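Local coordinates for putative branched-chain amino acid ABC transporter (Rhodospirillum rubrum ATCC 11170, PDB 3HUT), which probably binds a branched-chain or related amino acid outside the membrane and hands it to an ABC transporter for uptake, at residues E299-R302 / E303-R306; D56-Q59 / A60-I63; I274-L277 / F278-H281. All blocks are in the same frame, centred on the assembly; numbering follows the deposited sequence.

Contact 1: residues E299-R302 / E303-R306; sequences EVTR and ESLR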
ATOM      1  N   GLU A 299      -9.057  -6.102 -29.247  1.00 18.58           N
ATOM      2  CA  GLU A 299      -8.167  -7.144 -29.744  1.00 19.77           C
ATOM      3  C   GLU A 299      -6.947  -7.312 -28.844  1.00 17.52           C
ATOM      4  O   GLU A 299      -5.906  -7.801 -29.273  1.00 17.40           O
ATOM      5  CB  GLU A 299      -7.724  -6.816 -31.173  1.00 23.24           C
ATOM      6  CG  GLU A 299      -7.919  -7.965 -32.159  1.00 31.13           C
ATOM      7  CD  GLU A 299      -7.458  -7.624 -33.570  1.00 34.45           C
ATOM      8  OE1 GLU A 299      -7.940  -6.617 -34.131  1.00 37.28           O
ATOM      9  OE2 GLU A 299      -6.616  -8.367 -34.119  1.00 36.23           O
ATOM     10  N   VAL A 300      -7.089  -6.906 -27.591  1.00 15.81           N
ATOM     11  CA  VAL A 300      -6.006  -7.007 -26.623  1.00 14.00           C
ATOM     12  C   VAL A 300      -5.452  -8.429 -26.486  1.00 13.10           C
ATOM     13  O   VAL A 300      -6.196  -9.403 -26.544  1.00 12.25           O
ATOM     14  CB  VAL A 300      -6.486  -6.522 -25.229  1.00 14.28           C
ATOM     15  CG1 VAL A 300      -7.731  -7.286 -24.819  1.00 14.86           C
ATOM     16  CG2 VAL A 300      -5.387  -6.718 -24.189  1.00 13.77           C
ATOM     17  N   THR A 301      -4.137  -8.535 -26.314  1.00 11.49           N
ATOM     18  CA  THR A 301      -3.484  -9.824 -26.115  1.00 11.53           C
ATOM     19  C   THR A 301      -2.713  -9.729 -24.803  1.00 11.77           C
ATOM     20  O   THR A 301      -2.545  -8.640 -24.248  1.00 12.29           O
ATOM     21  CB  THR A 301      -2.469 -10.155 -27.228  1.00  9.50           C
ATOM     22  OG1 THR A 301      -1.412  -9.187 -27.209  1.00 10.10           O
ATOM     23  CG2 THR A 301      -3.141 -10.152 -28.592  1.00  9.12           C
ATOM     24  N   ARG A 302      -2.243 -10.866 -24.311  1.00 10.95           N
ATOM     25  CA  ARG A 302      -1.486 -10.897 -23.071  1.00 10.47           C
ATOM     26  C   ARG A 302      -0.267  -9.989 -23.187  1.00 11.52           C
ATOM     27  O   ARG A 302       0.066  -9.249 -22.255  1.00  9.96           O
ATOM     28  CB  ARG A 302      -1.053 -12.334 -22.765  1.00  9.33           C
ATOM     29  CG  ARG A 302      -2.224 -13.243 -22.422  1.00  7.81           C
ATOM     30  CD  ARG A 302      -1.811 -14.695 -22.202  1.00  8.91           C
ATOM     31  NE  ARG A 302      -2.967 -15.487 -21.797  1.00  8.28           N
ATOM     32  CZ  ARG A 302      -2.983 -16.810 -21.644  1.00  9.11           C
ATOM     33  NH1 ARG A 302      -1.893 -17.535 -21.860  1.00  7.87           N
ATOM     34  NH2 ARG A 302      -4.110 -17.413 -21.282  1.00  8.09           N
ATOM     35  N   GLU A 303       0.380 -10.038 -24.349  1.00 12.10           N
ATOM     36  CA  GLU A 303       1.572  -9.240 -24.617  1.00 11.94           C
ATOM     37  C   GLU A 303       1.272  -7.743 -24.676  1.00 10.43           C
ATOM     38  O   GLU A 303       1.997  -6.938 -24.092  1.00  9.23           O
ATOM     39  CB  GLU A 303       2.213  -9.671 -25.944  1.00 14.68           C
ATOM     40  CG  GLU A 303       2.380 -11.176 -26.113  1.00 21.37           C
ATOM     41  CD  GLU A 303       1.052 -11.905 -26.264  1.00 25.27           C
ATOM     42  OE1 GLU A 303       0.255 -11.522 -27.143  1.00 30.67           O
ATOM     43  OE2 GLU A 303       0.802 -12.864 -25.507  1.00 29.94           O
ATOM     44  N   SER A 304       0.218  -7.368 -25.394  1.00  9.54           N
ATOM     45  CA  SER A 304      -0.130  -5.959 -25.509  1.00  9.15           C
ATOM     46  C   SER A 304      -0.639  -5.426 -24.174  1.00  8.89           C
ATOM     47  O   SER A 304      -0.446  -4.251 -23.856  1.00  7.16           O
ATOM     48  CB  SER A 304      -1.182  -5.739 -26.603  1.00  8.28           C
ATOM     49  OG  SER A 304      -2.467  -6.169 -26.190  1.00 10.82           O
ATOM     50  N   LEU A 305      -1.283  -6.291 -23.394  1.00  7.27           N
ATOM     51  CA  LEU A 305      -1.788  -5.880 -22.093  1.00  8.49           C
ATOM     52  C   LEU A 305      -0.622  -5.652 -21.135  1.00  8.05           C
ATOM     53  O   LEU A 305      -0.680  -4.768 -20.282  1.00 10.68           O
ATOM     54  CB  LEU A 305      -2.747  -6.933 -21.521  1.00  8.08           C
ATOM     55  CG  LEU A 305      -3.333  -6.632 -20.132  1.00  9.10           C
ATOM     56  CD1 LEU A 305      -3.907  -5.218 -20.087  1.00  6.34           C
ATOM     57  CD2 LEU A 305      -4.422  -7.659 -19.809  1.00  7.70           C
ATOM     58  N   ARG A 306       0.442  -6.439 -21.273  1.00  7.86           N
ATOM     59  CA  ARG A 306       1.610  -6.264 -20.405  1.00  7.19           C
ATOM     60  C   ARG A 306       2.228  -4.888 -20.670  1.00  6.54           C
ATOM     61  O   ARG A 306       2.626  -4.191 -19.735  1.00  4.60           O
ATOM     62  CB  ARG A 306       2.658  -7.350 -20.663  1.00  6.80           C
ATOM     63  CG  ARG A 306       3.743  -7.423 -19.579  1.00  4.56           C
ATOM     64  CD  ARG A 306       5.121  -7.599 -20.191  1.00  7.86           C
ATOM     65  NE  ARG A 306       5.486  -6.452 -21.025  1.00  7.37           N
ATOM     66  CZ  ARG A 306       6.130  -5.369 -20.589  1.00  8.51           C
ATOM     67  NH1 ARG A 306       6.500  -5.270 -19.316  1.00  6.21           N
ATOM     68  NH2 ARG A 306       6.399  -4.377 -21.432  1.00  4.59           N
TER

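Contact 2: residues D56-Q59 / A60-I63; sequences DADQ and ARTI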
ATOM      1  N   ASP A  56      -2.598 -20.413  -0.600  1.00 13.01           N
ATOM      2  CA  ASP A  56      -1.752 -21.604  -0.629  1.00 14.01           C
ATOM      3  C   ASP A  56      -0.927 -21.615  -1.912  1.00 13.63           C
ATOM      4  O   ASP A  56      -1.475 -21.564  -3.012  1.00 11.73           O
ATOM      5  CB  ASP A  56      -2.640 -22.851  -0.550  1.00 15.07           C
ATOM      6  CG  ASP A  56      -1.846 -24.137  -0.563  1.00 18.05           C
ATOM      7  OD1 ASP A  56      -1.405 -24.563  -1.652  1.00 18.74           O
ATOM      8  OD2 ASP A  56      -1.657 -24.716   0.525  1.00 20.15           O
ATOM      9  N   ALA A  57       0.393 -21.680  -1.766  1.00 14.39           N
ATOM     10  CA  ALA A  57       1.291 -21.671  -2.915  1.00 13.94           C
ATOM     11  C   ALA A  57       0.967 -22.735  -3.958  1.00 13.79           C
ATOM     12  O   ALA A  57       0.874 -22.432  -5.149  1.00 12.72           O
ATOM     13  CB  ALA A  57       2.734 -21.814  -2.449  1.00 14.27           C
ATOM     14  N   ASP A  58       0.792 -23.980  -3.524  1.00 13.28           N
ATOM     15  CA  ASP A  58       0.490 -25.050  -4.468  1.00 15.00           C
ATOM     16  C   ASP A  58      -0.839 -24.839  -5.176  1.00 13.58           C
ATOM     17  O   ASP A  58      -0.973 -25.150  -6.356  1.00 12.50           O
ATOM     18  CB  ASP A  58       0.495 -26.412  -3.766  1.00 19.04           C
ATOM     19  CG  ASP A  58       1.875 -26.810  -3.282  1.00 22.71           C
ATOM     20  OD1 ASP A  58       2.842 -26.657  -4.059  1.00 24.15           O
ATOM     21  OD2 ASP A  58       1.994 -27.281  -2.132  1.00 26.14           O
ATOM     22  N   GLN A  59      -1.826 -24.309  -4.461  1.00 13.59           N
ATOM     23  CA  GLN A  59      -3.130 -24.068  -5.068  1.00 13.83           C
ATOM     24  C   GLN A  59      -3.004 -22.946  -6.097  1.00 12.70           C
ATOM     25  O   GLN A  59      -3.609 -22.998  -7.166  1.00 11.48           O
ATOM     26  CB  GLN A  59      -4.153 -23.682  -3.998  1.00 15.49           C
ATOM     27  CG  GLN A  59      -5.577 -23.541  -4.516  1.00 18.22           C
ATOM     28  CD  GLN A  59      -6.073 -24.797  -5.207  1.00 22.77           C
ATOM     29  OE1 GLN A  59      -6.118 -24.870  -6.430  1.00 24.34           O
ATOM     30  NE2 GLN A  59      -6.439 -25.798  -4.420  1.00 24.11           N
ATOM     31  N   ALA A  60      -2.202 -21.940  -5.763  1.00 11.61           N
ATOM     32  CA  ALA A  60      -1.985 -20.801  -6.648  1.00 10.94           C
ATOM     33  C   ALA A  60      -1.317 -21.264  -7.939  1.00 10.44           C
ATOM     34  O   ALA A  60      -1.576 -20.727  -9.020  1.00  9.06           O
ATOM     35  CB  ALA A  60      -1.114 -19.765  -5.949  1.00 10.47           C
ATOM     36  N   ARG A  61      -0.450 -22.264  -7.826  1.00 11.73           N
ATOM     37  CA  ARG A  61       0.237 -22.780  -9.002  1.00 11.28           C
ATOM     38  C   ARG A  61      -0.715 -23.486  -9.961  1.00 11.76           C
ATOM     39  O   ARG A  61      -0.617 -23.309 -11.179  1.00 10.72           O
ATOM     40  CB  ARG A  61       1.373 -23.722  -8.587  1.00 13.31           C
ATOM     41  CG  ARG A  61       2.518 -23.010  -7.886  1.00 14.02           C
ATOM     42  CD  ARG A  61       3.725 -23.917  -7.693  1.00 18.99           C
ATOM     43  NE  ARG A  61       4.775 -23.244  -6.934  1.00 20.11           N
ATOM     44  CZ  ARG A  61       4.946 -23.359  -5.621  1.00 20.40           C
ATOM     45  NH1 ARG A  61       4.142 -24.133  -4.903  1.00 20.54           N
ATOM     46  NH2 ARG A  61       5.919 -22.683  -5.024  1.00 21.00           N
ATOM     47  N   THR A  62      -1.640 -24.286  -9.440  1.00 12.11           N
ATOM     48  CA  THR A  62      -2.559 -24.957 -10.346  1.00 11.69           C
ATOM     49  C   THR A  62      -3.530 -23.923 -10.907  1.00 12.16           C
ATOM     50  O   THR A  62      -3.965 -24.034 -12.051  1.00 11.10           O
ATOM     51  CB  THR A  62      -3.303 -26.155  -9.670  1.00 14.62           C
ATOM     52  OG1 THR A  62      -4.719 -25.954  -9.722  1.00 17.21           O
ATOM     53  CG2 THR A  62      -2.844 -26.334  -8.248  1.00 11.65           C
ATOM     54  N   ILE A  63      -3.840 -22.891 -10.123  1.00 11.28           N
ATOM     55  CA  ILE A  63      -4.727 -21.836 -10.608  1.00 10.78           C
ATOM     56  C   ILE A  63      -4.054 -21.122 -11.783  1.00 11.84           C
ATOM     57  O   ILE A  63      -4.688 -20.851 -12.809  1.00 11.95           O
ATOM     58  CB  ILE A  63      -5.022 -20.783  -9.519  1.00 12.20           C
ATOM     59  CG1 ILE A  63      -5.849 -21.405  -8.391  1.00 14.95           C
ATOM     60  CG2 ILE A  63      -5.754 -19.590 -10.134  1.00  9.77           C
ATOM     61  CD1 ILE A  63      -7.191 -21.938  -8.836  1.00 20.67           C
TER

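Contact 3: residues I274-L277 / F278-H281; sequences IPTL and FAAH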
ATOM      1  N   ILE A 274     -16.849   0.287   6.395  1.00 18.00           N
ATOM      2  CA  ILE A 274     -15.801   1.192   5.939  1.00 19.19           C
ATOM      3  C   ILE A 274     -14.767   0.403   5.150  1.00 15.81           C
ATOM      4  O   ILE A 274     -14.339  -0.667   5.580  1.00 14.67           O
ATOM      5  CB  ILE A 274     -15.100   1.906   7.132  1.00 21.45           C
ATOM      6  CG1 ILE A 274     -14.577   0.882   8.151  1.00 26.10           C
ATOM      7  CG2 ILE A 274     -16.073   2.846   7.815  1.00 25.43           C
ATOM      8  CD1 ILE A 274     -13.186   0.326   7.853  1.00 27.54           C
ATOM      9  N   PRO A 275     -14.365   0.908   3.971  1.00 14.00           N
ATOM     10  CA  PRO A 275     -13.368   0.167   3.194  1.00 12.29           C
ATOM     11  C   PRO A 275     -12.019   0.236   3.885  1.00 11.39           C
ATOM     12  O   PRO A 275     -11.674   1.258   4.479  1.00 10.36           O
ATOM     13  CB  PRO A 275     -13.360   0.896   1.853  1.00 12.76           C
ATOM     14  CG  PRO A 275     -13.657   2.319   2.247  1.00 13.84           C
ATOM     15  CD  PRO A 275     -14.765   2.149   3.281  1.00 13.26           C
ATOM     16  N   THR A 276     -11.263  -0.851   3.811  1.00  9.72           N
ATOM     17  CA  THR A 276      -9.941  -0.901   4.415  1.00 10.07           C
ATOM     18  C   THR A 276      -8.916  -0.532   3.349  1.00 10.98           C
ATOM     19  O   THR A 276      -9.265  -0.344   2.180  1.00  9.77           O
ATOM     20  CB  THR A 276      -9.609  -2.313   4.918  1.00 10.72           C
ATOM     21  OG1 THR A 276      -9.592  -3.211   3.803  1.00  9.76           O
ATOM     22  CG2 THR A 276     -10.657  -2.788   5.930  1.00 11.20           C
ATOM     23  N   LEU A 277      -7.651  -0.442   3.746  1.00 10.74           N
ATOM     24  CA  LEU A 277      -6.593  -0.112   2.801  1.00 11.02           C
ATOM     25  C   LEU A 277      -6.461  -1.232   1.768  1.00 10.42           C
ATOM     26  O   LEU A 277      -6.127  -0.985   0.614  1.00  9.66           O
ATOM     27  CB  LEU A 277      -5.268   0.106   3.543  1.00 11.88           C
ATOM     28  CG  LEU A 277      -4.455  -1.078   4.068  1.00 15.45           C
ATOM     29  CD1 LEU A 277      -3.551  -1.621   2.962  1.00 14.86           C
ATOM     30  CD2 LEU A 277      -3.598  -0.611   5.237  1.00 19.19           C
ATOM     31  N   PHE A 278      -6.737  -2.465   2.182  1.00 10.66           N
ATOM     32  CA  PHE A 278      -6.655  -3.596   1.265  1.00  9.32           C
ATOM     33  C   PHE A 278      -7.774  -3.498   0.231  1.00  9.06           C
ATOM     34  O   PHE A 278      -7.567  -3.750  -0.959  1.00  8.00           O
ATOM     35  CB  PHE A 278      -6.739  -4.900   2.062  1.00 11.85           C
ATOM     36  CG  PHE A 278      -5.608  -5.070   3.031  1.00 13.16           C
ATOM     37  CD1 PHE A 278      -4.353  -5.473   2.586  1.00 14.36           C
ATOM     38  CD2 PHE A 278      -5.772  -4.756   4.375  1.00 15.84           C
ATOM     39  CE1 PHE A 278      -3.274  -5.555   3.466  1.00 16.04           C
ATOM     40  CE2 PHE A 278      -4.700  -4.833   5.264  1.00 15.67           C
ATOM     41  CZ  PHE A 278      -3.449  -5.234   4.808  1.00 17.13           C
ATOM     42  N   ALA A 279      -8.959  -3.108   0.684  1.00  8.81           N
ATOM     43  CA  ALA A 279     -10.088  -2.949  -0.222  1.00  8.75           C
ATOM     44  C   ALA A 279      -9.765  -1.841  -1.228  1.00  7.11           C
ATOM     45  O   ALA A 279     -10.068  -1.953  -2.420  1.00  7.02           O
ATOM     46  CB  ALA A 279     -11.335  -2.591   0.563  1.00  9.47           C
ATOM     47  N   ALA A 280      -9.135  -0.776  -0.744  1.00  5.72           N
ATOM     48  CA  ALA A 280      -8.776   0.352  -1.596  1.00  4.45           C
ATOM     49  C   ALA A 280      -7.745  -0.036  -2.660  1.00  6.17           C
ATOM     50  O   ALA A 280      -7.860   0.349  -3.822  1.00  3.54           O
ATOM     51  CB  ALA A 280      -8.243   1.492  -0.739  1.00  6.64           C
ATOM     52  N   HIS A 281      -6.729  -0.790  -2.264  1.00  5.58           N
ATOM     53  CA  HIS A 281      -5.716  -1.219  -3.217  1.00  7.20           C
ATOM     54  C   HIS A 281      -6.319  -2.222  -4.196  1.00  7.65           C
ATOM     55  O   HIS A 281      -5.916  -2.284  -5.354  1.00  8.51           O
ATOM     56  CB  HIS A 281      -4.522  -1.823  -2.472  1.00  8.53           C
ATOM     57  CG  HIS A 281      -3.673  -0.800  -1.786  1.00 11.63           C
ATOM     58  ND1 HIS A 281      -2.723  -0.054  -2.454  1.00 13.24           N
ATOM     59  CD2 HIS A 281      -3.668  -0.353  -0.508  1.00  9.67           C
ATOM     60  CE1 HIS A 281      -2.173   0.806  -1.615  1.00 12.17           C
ATOM     61  NE2 HIS A 281      -2.730   0.647  -0.428  1.00 12.01           N
TER

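Contact 1: residues E299-R302 / E303-R306
A capping box formed by Thr301 and Ser304 opens helix 302-310, each side chain bonding the backbone nitrogen of the other. Ser304 N gives its hydrogen to Thr301 OG1 at 3.0 Å, and Thr301 N returns an almost straight bond to Ser304 OG, 2.9 Å long with an N-H...O angle of 175°. Both oxygens are set for this by first torsions near +60°, which place each between its own backbone N and carbonyl carbon. Thr301 OG1 is also a donor: its hydroxyl meets Glu303 OE1 at 2.9 Å from above the carboxylate plane, the glutamate chain being bent back at chi2 (68°). A valine in place of Thr301 would probably leave Ser304 N without its cap and Glu303 OE1 without its hydroxyl donor. The first helical turn closes with Leu305 N bonded to Thr301 O at 2.8 Å. Val300 CG2 packs on Leu305 CB at 3.8 Å as the hydrophobic staple, and Leu305 continues onto Met289 and Val293 of helix 277-296. Arg302 extends outward and gives hydrogen bonds through NE to Val73 O and through NH2 to Val68 O, the latter on helix 57-69. A capping box with a hydrophobic staple is typical of an alpha-helix N-terminus.

Contact 2: residues D56-Q59 / A60-I63
Ala60 N bonds to Asp56 O at 2.9 Å and Arg61 N to Ala57 O at 3.0 Å, the first of the i to i+4 bonds that carry the chain into helix 57-69. On the outside of this turn Asp58 and Arg61 form a salt bridge, with OD1 of the aspartate 3.0 Å from NH1 of the arginine. The carboxylate oxygen arrives at the guanidinium edge, near its plane, yet the two flat groups are turned 47° against each other, and the bridge rests on one oxygen and one nitrogen. Arg61 reaches back because CG stands beside its own backbone N (chi1 -68°) and the chain runs extended to NE; CG lies 3.2 Å from Ala57 O, and NH1 passes Ala57 CB at 3.7 Å. Asp56 is the N-cap: its OD1 accepts from Gln59 N at 2.9 Å through the anti lone pair. In this first lobe of a periplasmic binding protein, helix 57-69 follows strand 46-52 and leads to strand 73-78 of the parallel sheet. Its inner side is apolar at Ala60, which rests on Val84 of helix 82-95 and on Glu10 of strand 5-11, while Arg61 extends along Ala87 and Ile91.

Contact 3: residues I274-L277 / F278-H281
Leu277 lies along the face of the Phe278 ring, two neighbouring side chains that run side by side and point the same way from the first turn of helix 277-296. Followed outward, the leucine begins with CB 3.3 Å from Phe278 N. Its CG, placed between the backbone N and the carbonyl carbon (chi1 76°), keeps close to that same nitrogen and comes 3.9 Å from CD2 of the ring. At the tip, CD1 stands over the middle of the aromatic face, 3.8 Å from the ring centroid and only 4° off its normal, a CH-pi contact of nearly ideal alignment. Phe278 itself leaves the backbone with CG beside its N, which stands the ring next to the leucine; Tyr20 of helix 18-37 meets this ring edge-to-face, and Thr103 also touches the phenylalanine. Below these side chains the helix is started by Thr276, the N-cap residue, whose OG1 accepts from Ala279 N at 3.2 Å with an N-H...O angle of 160°. The carbonyl of the same threonine receives Ala280 N at 3.0 Å, the first i to i+4 bond. On the buried side, Pro275 CB packs against Ala279 CB at 4.2 Å, and both residues rest on Tyr267 of helix 258-271; Ala280 meets Phe251 and His281 meets Thr319, in loops. A threonine N-cap is a common way to begin an alpha-helix, and here it starts a long helix near the middle of a two-lobed periplasmic binding protein.

In the fold
All three contacts are helix starts with an oxygen side chain at the N-cap, but their settings differ. Contact 2 is a surface contact, and its chemistry is accordingly ionic, whereas contacts 1 and 3 are partly buried and add apolar packing to the cap. Contact 3 lies nearest the middle of the molecule, about 10 Å from the chain centre, and is the aromatic one; the centres of contacts 1 and 2 lie 26 and 24 Å out. Helices 277-296 and 302-310 are consecutive, so contacts 3 and 1 begin neighbouring elements, though their centres are 28 Å apart. None of the three touches another.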